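Putative pachytene checkpoint protein 2 (Caenorhabditis elegans, PDB 4XGU) is a AAA+ ATPase that binds and hydrolyses ATP, is likely to remodel protein complexes, and probably plays a key role in meiotic chromosome recombination. Local coordinates at residues 151-156 with 194-199; 176-181 with 303-308; 188-193 with 248-253; 216-221 with 227-232. One frame throughout, in Å; residues are numbered along the deposited sequence.

Interaction 1. Residues 151-156 with 194-199; sequences SYVAAL and QHLSIR
V153 and L196 meet because their first torsions turn methyl groups across the gap. V153 holds CG1 anti to its amide nitrogen (chi1 175°), while L196 swings CG away from its carbonyl carbon (chi1 -74°). The two side chains cross at about a right angle, and V153 CG1 comes to rest 3.6 Å from L196 CD1. The other leucine methyl goes to A154: L196 CD2 lies 3.9 Å from A154 CA and 4.1 Å from A154 CB. A forked leucine suits this place, since one branch meets the valine and the other lies against the small alanine, whose single methyl lets the leucine come right up to the backbone. This is helix-on-helix packing in the P-loop core of a AAA+ ATPase: helix 185-199, which follows the nucleotide-binding loop, meets helix 145-161 with short-segment axes 11.0 Å apart and inclined by 46°. L294 of strand 293-299 touches both V153 and L196, so the pair is closed off by the central sheet. Where the contact is less buried, R199 bends its chain and lays its guanidinium obliquely by the alanine, with A154 CB 3.8 Å from R199 NH1; the R199 side chain also touches M150. A155, whose methyl points away from 194-199, packs against Y395, and Y152 against T392, of a second subunit.

Interaction 2. Residues 176-181 with 303-308; sequences LLTGPP and STLDKA. With ADP (adenosine-5'-diphosphate), chain H.
The strand that runs into the P-loop (Walker A) of this AAA+ module is covered here by L305, from the loop ahead of helix 307-312. L176 and T178, alternate residues of the strand, direct their side chains to the same side, and L305 meets both tip to tip. L176 keeps CG opposite its amide nitrogen (chi1 177°), which carries CD2 to 3.6 Å from L305 CD2; L305 CD1 is nearly as near to L176 CD2, at 3.7 Å. The second branch also serves the threonine, with T178 CG2 3.7 Å from L305 CD1. A beta-branched threonine suits the end of a strand, its methyl facing the leucine while OG1 turns to another side. With an alanine here both methyls of L305 would be gone, and L176 CD2 and T178 CG2 would probably lose their shared apolar cover. Directly after T178 the backbone takes a conformation at G179 that a side chain would jam against the preceding carbonyl oxygen, and P180 and P181 then form part of the ADP pocket, where G184 N, K185 NZ, T186 N and S187 N hydrogen-bond the nucleotide. L309 and V310 of helix 307-312 add to the apolar packing, while strand 174-178 is hydrogen-bonded between strands 293-299 and 315-318.

Interaction 3. Residues 188-193 with 248-253; sequences LCKGLA and FVLIDE
A193 sets its methyl squarely on the F248 ring: A193 CB stands 3.7 Å from the ring centroid and only 14° off the normal, a CH-pi contact over one face. It belongs to the alpha/beta core of the P-loop ATPase fold, in which helix 185-199 packs on strand 245-251, the short segments 188-193 and 248-251 running almost antiparallel (174°). Alanine suits the spot because its single methyl lets the helix lie close over the ring. Two residues along the strand, on the same face, L250 reaches up to C189, with L250 CD1 3.6 Å from C189 CB and 3.7 Å from C189 SG; the small cysteine side chain suits this buried place between helix and strand. The other methyl, L250 CD2, lies 4.1 Å from K190 CE, where the lysine crosses it with its chain bent at chi2 (-78°), an aliphatic use of a long side chain. Further out, M209 of strand 206-212 packs against F248, L250 and K190, while backbone bonds to strands 206-212 and 293-299 fix the strand. The run from F248 to E253 fits a Walker B motif, four hydrophobic residues followed by two acids. Just beyond the packed leucine, D252 O accepts a hydrogen bond from N213 ND2, and E253 OE2 one from N300 ND2.

Interaction 4. Residues 216-221 with 227-232; sequences SLFSKW and KLVQKM
The F218 ring is met obliquely by three side chains of residues 227-232, so that none sits squarely on a face or at an edge. Its far corner does most of the touching: F218 CZ lies 3.5 Å from M232 CE and 3.6 Å from V229 CG2. L228 is more remote, its CD1 4.4 Å from F218 CE1. The methionine bends back at chi3 (56°), bringing its sulfur round beside the ring in a Met-aromatic contact, with M232 SD 4.7 Å from the centroid of F218 and 32° off the normal. F218 extends toward these partners because CG lies opposite its backbone nitrogen (chi1 -168°). The ring thereby bridges two consecutive helices of the AAA+ module, whose axes, over the segments 217-221 and 228-232, approach to 12.7 Å; in related AAA+ remodelers the connection between such helices carries the central pore loop. I212 touches both F218 and M232 from the sheet, and L257 also packs on F218. At the start of helix 217-224, S219 OG gives a 2.7 Å hydrogen bond back to S216 O, and both serines pack on K307 of a third subunit. An alanine in place of F218 would probably open a gap between the helices and leave the M232 sulfur without its aromatic mate. Across the two helices the contact thus rests on dispersion and sulfur-ring attraction, which depend on close fit more than on exact direction.

How the interactions relate
Interactions 1 and 3 are both core and use the same helix, 185-199: one side of it meets helix 145-161, another the central sheet, and they join where L196 CB lies 3.8 Å from F248 CZ. Interaction 2 reaches that sheet through strand 174-178, separated from 245-251 by strand 293-299, and touches interaction 3 at L177 CD1 and C189 SG, so the elements framing the nucleotide loop share one apolar core. Interaction 4, nested along the chain inside the loops closed by interactions 2 and 3, lies only partly buried and further from the chain's centre. Chemistry differs too: mainly aliphatic in 1 and 2, a methyl over a ring beside a leucine contact in 3, sulfur with ring in 4.

Interaction 1. Residues 151-156 with 194-199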
# COMPACT_ATOMS: atom_id res chain seq x y z
N SER B 151 -25.41 -13.22 -34.78
CA SER B 151 -25.74 -12.17 -35.74
C SER B 151 -24.92 -10.91 -35.53
O SER B 151 -24.51 -10.26 -36.50
CB SER B 151 -27.24 -11.84 -35.67
OG SER B 151 -27.57 -11.24 -34.44
N TYR B 152 -24.68 -10.55 -34.27
CA TYR B 152 -23.95 -9.34 -33.94
C TYR B 152 -22.49 -9.43 -34.36
O TYR B 152 -21.96 -8.52 -34.99
CB TYR B 152 -24.04 -9.04 -32.44
CG TYR B 152 -23.57 -7.66 -32.05
CD1 TYR B 152 -22.24 -7.42 -31.72
CD2 TYR B 152 -24.45 -6.59 -32.00
CE1 TYR B 152 -21.80 -6.16 -31.36
CE2 TYR B 152 -24.03 -5.32 -31.64
CZ TYR B 152 -22.70 -5.12 -31.32
OH TYR B 152 -22.28 -3.86 -30.96
N VAL B 153 -21.85 -10.54 -34.01
CA VAL B 153 -20.43 -10.71 -34.30
C VAL B 153 -20.21 -10.85 -35.81
O VAL B 153 -19.20 -10.39 -36.34
CB VAL B 153 -19.85 -11.93 -33.56
CG1 VAL B 153 -18.42 -12.16 -33.96
CG2 VAL B 153 -19.95 -11.71 -32.06
N ALA B 154 -21.18 -11.46 -36.49
CA ALA B 154 -21.16 -11.55 -37.94
C ALA B 154 -21.15 -10.16 -38.56
O ALA B 154 -20.49 -9.91 -39.57
CB ALA B 154 -22.35 -12.35 -38.45
N ALA B 155 -21.91 -9.25 -37.95
CA ALA B 155 -21.97 -7.87 -38.42
C ALA B 155 -20.63 -7.18 -38.24
O ALA B 155 -20.17 -6.46 -39.13
CB ALA B 155 -23.06 -7.12 -37.68
N LEU B 156 -20.00 -7.41 -37.09
CA LEU B 156 -18.67 -6.86 -36.82
C LEU B 156 -17.67 -7.36 -37.86
O LEU B 156 -16.85 -6.59 -38.36
CB LEU B 156 -18.20 -7.24 -35.42
CG LEU B 156 -18.82 -6.50 -34.24
CD1 LEU B 156 -18.26 -7.04 -32.94
CD2 LEU B 156 -18.56 -5.01 -34.35
N GLN B 194 -16.05 -21.11 -35.44
CA GLN B 194 -16.20 -22.22 -36.39
C GLN B 194 -17.16 -21.83 -37.51
O GLN B 194 -16.88 -22.06 -38.68
CB GLN B 194 -16.71 -23.47 -35.67
CG GLN B 194 -16.84 -24.70 -36.56
CD GLN B 194 -15.53 -25.47 -36.71
OE1 GLN B 194 -14.46 -24.98 -36.33
NE2 GLN B 194 -15.61 -26.68 -37.25
N HIS B 195 -18.29 -21.23 -37.13
CA HIS B 195 -19.29 -20.84 -38.11
C HIS B 195 -18.80 -19.67 -38.96
O HIS B 195 -18.94 -19.69 -40.18
CB HIS B 195 -20.61 -20.48 -37.42
CG HIS B 195 -21.46 -21.67 -37.10
ND1 HIS B 195 -22.10 -22.42 -38.07
CD2 HIS B 195 -21.79 -22.24 -35.91
CE1 HIS B 195 -22.78 -23.40 -37.49
NE2 HIS B 195 -22.61 -23.31 -36.19
N LEU B 196 -18.23 -18.67 -38.31
CA LEU B 196 -17.77 -17.47 -39.01
C LEU B 196 -16.72 -17.80 -40.07
O LEU B 196 -16.73 -17.23 -41.15
CB LEU B 196 -17.21 -16.46 -38.02
CG LEU B 196 -18.26 -15.73 -37.18
CD1 LEU B 196 -17.58 -14.84 -36.16
CD2 LEU B 196 -19.18 -14.90 -38.07
N SER B 197 -15.83 -18.73 -39.75
CA SER B 197 -14.80 -19.16 -40.69
C SER B 197 -15.41 -19.75 -41.96
O SER B 197 -14.87 -19.60 -43.06
CB SER B 197 -13.86 -20.17 -40.04
OG SER B 197 -14.56 -21.36 -39.71
N ILE B 198 -16.53 -20.44 -41.80
CA ILE B 198 -17.24 -21.02 -42.94
C ILE B 198 -18.09 -19.96 -43.65
O ILE B 198 -18.11 -19.88 -44.88
CB ILE B 198 -18.14 -22.19 -42.51
CG1 ILE B 198 -17.29 -23.33 -41.93
CG2 ILE B 198 -18.96 -22.70 -43.69
CD1 ILE B 198 -18.10 -24.41 -41.27
N ARG B 199 -18.79 -19.14 -42.86
CA ARG B 199 -19.61 -18.06 -43.39
C ARG B 199 -18.81 -17.10 -44.26
O ARG B 199 -19.30 -16.62 -45.29
CB ARG B 199 -20.27 -17.28 -42.25
CG ARG B 199 -21.65 -17.77 -41.85
CD ARG B 199 -22.72 -16.81 -42.34
NE ARG B 199 -23.78 -16.62 -41.35
CZ ARG B 199 -24.20 -15.43 -40.93
NH1 ARG B 199 -23.64 -14.32 -41.41
NH2 ARG B 199 -25.17 -15.34 -40.03

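Interaction 2. Residues 176-181 with 303-308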
# COMPACT_ATOMS: atom_id res chain seq x y z
N LEU B 176 -16.76 -9.67 -25.38
CA LEU B 176 -16.58 -10.18 -24.03
C LEU B 176 -17.79 -10.97 -23.54
O LEU B 176 -18.92 -10.48 -23.54
CB LEU B 176 -16.31 -9.01 -23.08
CG LEU B 176 -16.17 -9.31 -21.59
CD1 LEU B 176 -14.88 -10.05 -21.32
CD2 LEU B 176 -16.22 -8.01 -20.80
N LEU B 177 -17.54 -12.21 -23.12
CA LEU B 177 -18.57 -13.05 -22.51
C LEU B 177 -18.27 -13.25 -21.03
O LEU B 177 -17.14 -13.59 -20.67
CB LEU B 177 -18.65 -14.41 -23.21
CG LEU B 177 -18.97 -14.41 -24.70
CD1 LEU B 177 -18.87 -15.82 -25.26
CD2 LEU B 177 -20.36 -13.84 -24.95
N THR B 178 -19.26 -13.02 -20.17
CA THR B 178 -19.05 -13.20 -18.74
C THR B 178 -20.14 -14.05 -18.10
O THR B 178 -21.23 -14.19 -18.66
CB THR B 178 -18.97 -11.85 -18.00
OG1 THR B 178 -20.24 -11.19 -18.09
CG2 THR B 178 -17.89 -10.96 -18.60
N GLY B 179 -19.84 -14.60 -16.94
CA GLY B 179 -20.78 -15.43 -16.21
C GLY B 179 -20.07 -16.45 -15.34
O GLY B 179 -18.84 -16.45 -15.27
N PRO B 180 -20.83 -17.32 -14.67
CA PRO B 180 -20.26 -18.43 -13.90
C PRO B 180 -19.48 -19.39 -14.80
O PRO B 180 -19.72 -19.43 -16.00
CB PRO B 180 -21.50 -19.11 -13.30
CG PRO B 180 -22.53 -18.04 -13.26
CD PRO B 180 -22.29 -17.21 -14.48
N PRO B 181 -18.54 -20.16 -14.21
CA PRO B 181 -17.68 -21.08 -14.97
C PRO B 181 -18.42 -22.20 -15.71
O PRO B 181 -17.90 -22.72 -16.69
CB PRO B 181 -16.78 -21.68 -13.88
CG PRO B 181 -16.79 -20.69 -12.78
CD PRO B 181 -18.17 -20.11 -12.79
N SER B 303 -19.62 -9.87 -11.84
CA SER B 303 -19.86 -8.66 -11.05
C SER B 303 -18.61 -7.96 -10.50
O SER B 303 -18.72 -7.11 -9.61
CB SER B 303 -20.80 -8.97 -9.88
OG SER B 303 -20.89 -7.87 -8.99
N THR B 304 -17.43 -8.29 -11.02
CA THR B 304 -16.23 -7.53 -10.69
C THR B 304 -15.39 -7.36 -11.95
O THR B 304 -14.16 -7.50 -11.93
CB THR B 304 -15.40 -8.21 -9.58
OG1 THR B 304 -16.28 -8.79 -8.61
CG2 THR B 304 -14.50 -7.20 -8.87
N LEU B 305 -16.07 -7.07 -13.05
CA LEU B 305 -15.45 -6.93 -14.35
C LEU B 305 -14.47 -5.77 -14.41
O LEU B 305 -14.74 -4.69 -13.88
CB LEU B 305 -16.52 -6.75 -15.42
CG LEU B 305 -16.52 -7.74 -16.58
CD1 LEU B 305 -17.72 -7.48 -17.48
CD2 LEU B 305 -15.22 -7.64 -17.36
N ASP B 306 -13.32 -6.00 -15.05
CA ASP B 306 -12.33 -4.94 -15.21
C ASP B 306 -12.85 -3.86 -16.16
O ASP B 306 -13.24 -4.15 -17.29
CB ASP B 306 -11.01 -5.52 -15.74
CG ASP B 306 -10.33 -6.45 -14.74
OD1 ASP B 306 -10.70 -6.42 -13.54
OD2 ASP B 306 -9.43 -7.21 -15.15
N LYS B 307 -12.87 -2.63 -15.66
CA LYS B 307 -13.38 -1.48 -16.41
C LYS B 307 -12.68 -1.31 -17.76
O LYS B 307 -13.30 -0.91 -18.75
CB LYS B 307 -13.23 -0.20 -15.58
CG LYS B 307 -13.70 1.07 -16.27
CD LYS B 307 -15.02 1.56 -15.70
CE LYS B 307 -15.40 2.92 -16.26
NZ LYS B 307 -16.63 3.46 -15.63
N ALA B 308 -11.39 -1.62 -17.79
CA ALA B 308 -10.59 -1.46 -18.99
C ALA B 308 -11.08 -2.35 -20.13
O ALA B 308 -10.99 -1.98 -21.30
CB ALA B 308 -9.13 -1.77 -18.70
PB ADP H . -16.79 -21.98 -19.42
O1B ADP H . -18.05 -21.38 -18.85
O2B ADP H . -16.29 -21.29 -20.66
O3B ADP H . -15.71 -22.26 -18.40
PA ADP H . -16.62 -24.16 -21.21
O1A ADP H . -17.05 -23.41 -22.45
O2A ADP H . -15.15 -24.38 -20.93
O3A ADP H . -17.27 -23.44 -19.92
O5' ADP H . -17.32 -25.61 -21.27
C5' ADP H . -18.17 -26.08 -20.23
C4' ADP H . -18.64 -27.48 -20.57
O4' ADP H . -19.93 -27.71 -20.01
C3' ADP H . -18.75 -27.68 -22.08
O3' ADP H . -17.74 -28.57 -22.54
C2' ADP H . -20.13 -28.27 -22.31
O2' ADP H . -20.00 -29.66 -22.64
C1' ADP H . -20.88 -28.12 -21.00
N9 ADP H . -21.88 -27.03 -21.14
C8 ADP H . -21.84 -25.85 -20.49
N7 ADP H . -22.89 -25.06 -20.83
C5 ADP H . -23.63 -25.74 -21.72
C6 ADP H . -24.87 -25.48 -22.48
N6 ADP H . -25.54 -24.31 -22.34
N1 ADP H . -25.31 -26.45 -23.31
C2 ADP H . -24.65 -27.61 -23.46
N3 ADP H . -23.52 -27.92 -22.80
C4 ADP H . -22.96 -27.04 -21.93

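Interaction 3. Residues 188-193 with 248-253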
# COMPACT_ATOMS: atom_id res chain seq x y z
N LEU B 188 -19.01 -21.36 -26.64
CA LEU B 188 -19.63 -20.36 -27.49
C LEU B 188 -18.61 -19.73 -28.43
O LEU B 188 -18.85 -19.59 -29.62
CB LEU B 188 -20.30 -19.27 -26.65
CG LEU B 188 -21.67 -19.59 -26.04
CD1 LEU B 188 -22.17 -18.41 -25.23
CD2 LEU B 188 -22.66 -19.96 -27.12
N CYS B 189 -17.46 -19.34 -27.87
CA CYS B 189 -16.41 -18.72 -28.66
C CYS B 189 -15.85 -19.66 -29.71
O CYS B 189 -15.60 -19.25 -30.84
CB CYS B 189 -15.27 -18.24 -27.75
SG CYS B 189 -15.69 -16.83 -26.72
N LYS B 190 -15.66 -20.92 -29.34
CA LYS B 190 -15.16 -21.92 -30.27
C LYS B 190 -16.14 -22.08 -31.44
O LYS B 190 -15.76 -21.92 -32.60
CB LYS B 190 -14.96 -23.27 -29.58
CG LYS B 190 -14.11 -23.25 -28.33
CD LYS B 190 -12.63 -23.18 -28.65
CE LYS B 190 -11.79 -23.79 -27.53
NZ LYS B 190 -12.07 -25.24 -27.33
N GLY B 191 -17.39 -22.37 -31.11
CA GLY B 191 -18.40 -22.63 -32.12
C GLY B 191 -18.68 -21.42 -32.99
O GLY B 191 -18.94 -21.55 -34.19
N LEU B 192 -18.63 -20.24 -32.38
CA LEU B 192 -18.87 -18.99 -33.09
C LEU B 192 -17.82 -18.77 -34.18
O LEU B 192 -18.15 -18.44 -35.32
CB LEU B 192 -18.88 -17.82 -32.12
CG LEU B 192 -18.90 -16.42 -32.74
CD1 LEU B 192 -20.17 -16.22 -33.54
CD2 LEU B 192 -18.77 -15.38 -31.65
N ALA B 193 -16.56 -18.96 -33.81
CA ALA B 193 -15.46 -18.85 -34.76
C ALA B 193 -15.54 -19.94 -35.82
O ALA B 193 -15.13 -19.73 -36.96
CB ALA B 193 -14.13 -18.92 -34.02
N PHE B 248 -8.58 -15.52 -35.17
CA PHE B 248 -9.40 -15.41 -33.97
C PHE B 248 -8.52 -15.55 -32.74
O PHE B 248 -7.71 -16.46 -32.65
CB PHE B 248 -10.48 -16.49 -33.96
CG PHE B 248 -11.58 -16.27 -34.96
CD1 PHE B 248 -11.47 -16.75 -36.25
CD2 PHE B 248 -12.73 -15.58 -34.60
CE1 PHE B 248 -12.48 -16.55 -37.17
CE2 PHE B 248 -13.75 -15.38 -35.52
CZ PHE B 248 -13.62 -15.87 -36.81
N VAL B 249 -8.69 -14.63 -31.79
CA VAL B 249 -7.93 -14.73 -30.55
C VAL B 249 -8.86 -14.95 -29.37
O VAL B 249 -9.66 -14.08 -29.02
CB VAL B 249 -7.09 -13.47 -30.31
CG1 VAL B 249 -6.37 -13.57 -28.97
CG2 VAL B 249 -6.09 -13.28 -31.44
N LEU B 250 -8.77 -16.13 -28.77
CA LEU B 250 -9.56 -16.45 -27.59
C LEU B 250 -8.72 -16.29 -26.33
O LEU B 250 -7.57 -16.75 -26.28
CB LEU B 250 -10.12 -17.87 -27.69
CG LEU B 250 -10.88 -18.36 -26.46
CD1 LEU B 250 -12.08 -17.47 -26.19
CD2 LEU B 250 -11.31 -19.81 -26.63
N ILE B 251 -9.28 -15.64 -25.32
CA ILE B 251 -8.60 -15.44 -24.05
C ILE B 251 -9.47 -15.92 -22.90
O ILE B 251 -10.54 -15.37 -22.64
CB ILE B 251 -8.22 -13.96 -23.85
CG1 ILE B 251 -7.30 -13.49 -24.98
CG2 ILE B 251 -7.55 -13.75 -22.50
CD1 ILE B 251 -7.17 -12.00 -25.09
N ASP B 252 -9.01 -16.97 -22.21
CA ASP B 252 -9.79 -17.58 -21.13
C ASP B 252 -9.36 -17.07 -19.76
O ASP B 252 -8.20 -16.68 -19.58
CB ASP B 252 -9.65 -19.10 -21.19
CG ASP B 252 -10.09 -19.68 -22.52
OD1 ASP B 252 -11.14 -19.25 -23.04
OD2 ASP B 252 -9.38 -20.56 -23.05
N GLU B 253 -10.29 -17.10 -18.81
CA GLU B 253 -10.04 -16.65 -17.43
C GLU B 253 -9.34 -15.30 -17.39
O GLU B 253 -8.30 -15.15 -16.75
CB GLU B 253 -9.20 -17.69 -16.68
CG GLU B 253 -9.98 -18.90 -16.21
CD GLU B 253 -9.73 -19.21 -14.74
OE1 GLU B 253 -8.68 -18.79 -14.21
OE2 GLU B 253 -10.60 -19.87 -14.12

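Interaction 4. Residues 216-221 with 227-232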
# COMPACT_ATOMS: atom_id res chain seq x y z
N SER B 216 -5.78 -21.11 -17.39
CA SER B 216 -4.99 -20.47 -16.33
C SER B 216 -3.53 -20.92 -16.33
O SER B 216 -2.81 -20.69 -15.35
CB SER B 216 -5.61 -20.74 -14.96
OG SER B 216 -6.78 -19.96 -14.76
N LEU B 217 -3.08 -21.54 -17.41
CA LEU B 217 -1.68 -21.94 -17.53
C LEU B 217 -0.82 -20.71 -17.74
O LEU B 217 0.28 -20.60 -17.21
CB LEU B 217 -1.49 -22.92 -18.69
CG LEU B 217 -2.55 -24.00 -18.93
CD1 LEU B 217 -2.14 -24.90 -20.10
CD2 LEU B 217 -2.78 -24.83 -17.67
N PHE B 218 -1.34 -19.78 -18.53
CA PHE B 218 -0.63 -18.56 -18.89
C PHE B 218 -0.62 -17.55 -17.74
O PHE B 218 0.31 -16.76 -17.61
CB PHE B 218 -1.27 -17.94 -20.14
CG PHE B 218 -0.45 -16.84 -20.77
CD1 PHE B 218 0.77 -17.12 -21.36
CD2 PHE B 218 -0.91 -15.53 -20.78
CE1 PHE B 218 1.52 -16.12 -21.95
CE2 PHE B 218 -0.17 -14.52 -21.36
CZ PHE B 218 1.05 -14.82 -21.95
N SER B 219 -1.65 -17.61 -16.90
CA SER B 219 -1.88 -16.60 -15.86
C SER B 219 -0.77 -16.51 -14.81
O SER B 219 -0.35 -15.41 -14.45
CB SER B 219 -3.22 -16.87 -15.16
OG SER B 219 -3.21 -18.14 -14.53
N LYS B 220 -0.30 -17.66 -14.32
CA LYS B 220 0.72 -17.68 -13.28
C LYS B 220 2.04 -17.07 -13.75
O LYS B 220 2.67 -16.30 -13.02
CB LYS B 220 0.96 -19.11 -12.79
CG LYS B 220 0.09 -19.51 -11.61
CD LYS B 220 0.46 -18.72 -10.36
CE LYS B 220 1.46 -19.47 -9.48
NZ LYS B 220 2.76 -19.73 -10.17
N TRP B 221 2.46 -17.42 -14.96
CA TRP B 221 3.64 -16.83 -15.57
C TRP B 221 3.37 -15.37 -15.92
O TRP B 221 4.29 -14.54 -15.95
CB TRP B 221 4.06 -17.61 -16.81
N LYS B 227 8.31 -10.90 -20.74
CA LYS B 227 8.38 -10.08 -21.95
C LYS B 227 7.65 -10.75 -23.11
O LYS B 227 7.27 -10.10 -24.08
CB LYS B 227 9.84 -9.82 -22.34
CG LYS B 227 10.62 -11.06 -22.77
CD LYS B 227 10.69 -11.19 -24.28
CE LYS B 227 11.32 -12.51 -24.71
NZ LYS B 227 11.36 -12.66 -26.19
N LEU B 228 7.45 -12.06 -22.99
CA LEU B 228 6.99 -12.87 -24.12
C LEU B 228 5.50 -12.73 -24.43
O LEU B 228 5.02 -13.31 -25.40
CB LEU B 228 7.32 -14.34 -23.86
CG LEU B 228 6.99 -14.87 -22.47
CD1 LEU B 228 5.91 -15.93 -22.54
CD2 LEU B 228 8.25 -15.40 -21.80
N VAL B 229 4.77 -11.97 -23.62
CA VAL B 229 3.41 -11.60 -24.00
C VAL B 229 3.50 -10.79 -25.28
O VAL B 229 2.71 -10.97 -26.20
CB VAL B 229 2.69 -10.80 -22.90
CG1 VAL B 229 1.30 -10.38 -23.37
CG2 VAL B 229 2.60 -11.61 -21.61
N GLN B 230 4.49 -9.90 -25.33
CA GLN B 230 4.80 -9.15 -26.54
C GLN B 230 5.22 -10.08 -27.67
O GLN B 230 4.75 -9.95 -28.80
CB GLN B 230 5.90 -8.13 -26.26
CG GLN B 230 6.59 -7.62 -27.52
CD GLN B 230 6.53 -6.11 -27.64
OE1 GLN B 230 6.40 -5.40 -26.65
NE2 GLN B 230 6.60 -5.62 -28.88
N LYS B 231 6.10 -11.01 -27.35
CA LYS B 231 6.60 -11.98 -28.32
C LYS B 231 5.47 -12.84 -28.88
O LYS B 231 5.44 -13.16 -30.08
CB LYS B 231 7.67 -12.87 -27.68
CG LYS B 231 8.17 -13.99 -28.57
CD LYS B 231 9.16 -14.88 -27.83
CE LYS B 231 9.61 -16.05 -28.70
NZ LYS B 231 10.56 -16.94 -27.98
N MET B 232 4.53 -13.22 -28.02
CA MET B 232 3.41 -14.04 -28.42
C MET B 232 2.48 -13.28 -29.36
O MET B 232 2.06 -13.81 -30.39
CB MET B 232 2.63 -14.52 -27.20
CG MET B 232 1.46 -15.43 -27.52
SD MET B 232 0.59 -15.96 -26.03
CE MET B 232 0.19 -14.38 -25.30